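Local atomic coordinates of uncharacterized protein (Mycobacterium tuberculosis, PDB entry 4Q6U), a protein that is of unknown function but carries three sensor-type domains, one GAF-like and two PAS-like, and so probably takes part in signal sensing. Residues 228-231 against 232-236. Numbering follows the deposited sequence.
Sequences LAQR and ILIGL
The bent side chain of Q230 reaches forward along the helix to I234, one turn on, and the two cross at a slant. With CG anti to the backbone N (chi1 171°) and a turn at chi2, its amide comes alongside the ethyl branch of I234, NE2 lying 4.0 Å from I234 CD1. OE1 faces the other way round the helix, 4.0 Å from L233 CD2, and that leucine crosses the glutamine at about a right angle. NE2 is hydrogen-bonded to the carbonyl of R151, which helps to set the rotation of the amide and ties the helix to a loop of the middle domain.

On another face L228 and I232 form a second i to i+4 pair, L228 CG 4.0 Å from I232 CD1. I232 also packs on L233 of the second subunit, while extended R231 gives NH1 to the carbonyl of E320 of the second subunit. Four backbone i to i+4 bonds run through the helix, from I232 N to L228 O (3.0 Å) to G235 N to R231 O (3.1 Å), the last the most bent at 147°. This is a short, regular alpha-helix within the C-terminal, PAS-like family region, with one side turned to the dimer interface.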
loop_
_atom_site.group_PDB
_atom_site.type_symbol
_atom_site.label_atom_id
_atom_site.label_comp_id
_atom_site.label_asym_id
_atom_site.label_seq_id
_atom_site.Cartn_x
_atom_site.Cartn_y
_atom_site.Cartn_z
ATOM N N LEU B 228 0.102 4.793 4.552
ATOM C CA LEU B 228 0.975 5.773 5.198
ATOM C C LEU B 228 1.918 6.412 4.168
ATOM O O LEU B 228 2.136 7.626 4.183
ATOM C CB LEU B 228 1.762 5.087 6.325
ATOM C CG LEU B 228 2.834 5.843 7.124
ATOM C CD1 LEU B 228 2.265 7.092 7.777
ATOM C CD2 LEU B 228 3.372 4.899 8.189
ATOM N N ALA B 229 2.460 5.603 3.263
ATOM C CA ALA B 229 3.392 6.137 2.268
ATOM C C ALA B 229 2.722 7.205 1.397
ATOM O O ALA B 229 3.316 8.242 1.077
ATOM C CB ALA B 229 3.952 5.019 1.405
ATOM N N GLN B 230 1.474 6.957 1.016
ATOM C CA GLN B 230 0.755 7.930 0.197
ATOM C C GLN B 230 0.513 9.223 0.983
ATOM O O GLN B 230 0.591 10.306 0.420
ATOM C CB GLN B 230 -0.570 7.346 -0.325
ATOM C CG GLN B 230 -1.510 8.359 -1.026
ATOM C CD GLN B 230 -1.007 8.855 -2.391
ATOM O OE1 GLN B 230 0.186 8.795 -2.698
ATOM N NE2 GLN B 230 -1.934 9.355 -3.215
ATOM N N ARG B 231 0.256 9.120 2.284
ATOM C CA ARG B 231 0.048 10.322 3.079
ATOM C C ARG B 231 1.353 11.131 3.187
ATOM O O ARG B 231 1.344 12.357 3.134
ATOM C CB ARG B 231 -0.495 9.952 4.457
ATOM C CG ARG B 231 -1.930 9.426 4.411
ATOM C CD ARG B 231 -2.400 8.889 5.760
ATOM N NE ARG B 231 -3.822 8.551 5.736
ATOM C CZ ARG B 231 -4.804 9.437 5.891
ATOM N NH1 ARG B 231 -4.524 10.720 6.089
ATOM N NH2 ARG B 231 -6.068 9.043 5.849
ATOM N N ILE B 232 2.467 10.427 3.313
ATOM C CA ILE B 232 3.781 11.060 3.327
ATOM C C ILE B 232 4.059 11.716 1.953
ATOM O O ILE B 232 4.480 12.865 1.872
ATOM C CB ILE B 232 4.872 10.022 3.697
ATOM C CG1 ILE B 232 4.656 9.527 5.152
ATOM C CG2 ILE B 232 6.266 10.617 3.566
ATOM C CD1 ILE B 232 5.553 8.384 5.532
ATOM N N LEU B 233 3.775 10.992 0.880
ATOM C CA LEU B 233 4.031 11.514 -0.463
ATOM C C LEU B 233 3.234 12.794 -0.719
ATOM O O LEU B 233 3.757 13.780 -1.262
ATOM C CB LEU B 233 3.685 10.438 -1.503
ATOM C CG LEU B 233 4.636 10.211 -2.667
ATOM C CD1 LEU B 233 6.039 9.927 -2.148
ATOM C CD2 LEU B 233 4.130 9.046 -3.492
ATOM N N ILE B 234 1.965 12.782 -0.313
ATOM C CA ILE B 234 1.100 13.953 -0.424
ATOM C C ILE B 234 1.664 15.125 0.374
ATOM O O ILE B 234 1.630 16.280 -0.075
ATOM C CB ILE B 234 -0.336 13.622 0.048
ATOM C CG1 ILE B 234 -1.028 12.737 -0.998
ATOM C CG2 ILE B 234 -1.147 14.874 0.280
ATOM C CD1 ILE B 234 -2.459 12.338 -0.619
ATOM N N GLY B 235 2.212 14.824 1.547
ATOM C CA GLY B 235 2.789 15.856 2.385
ATOM C C GLY B 235 4.012 16.511 1.764
ATOM O O GLY B 235 4.365 17.622 2.140
ATOM N N LEU B 236 4.666 15.821 0.832
ATOM C CA LEU B 236 5.855 16.355 0.161
ATOM C C LEU B 236 5.510 17.302 -0.995
ATOM O O LEU B 236 6.408 17.897 -1.622
ATOM C CB LEU B 236 6.730 15.210 -0.360
ATOM C CG LEU B 236 7.560 14.465 0.686
ATOM C CD1 LEU B 236 8.109 13.169 0.106
ATOM C CD2 LEU B 236 8.702 15.373 1.178
#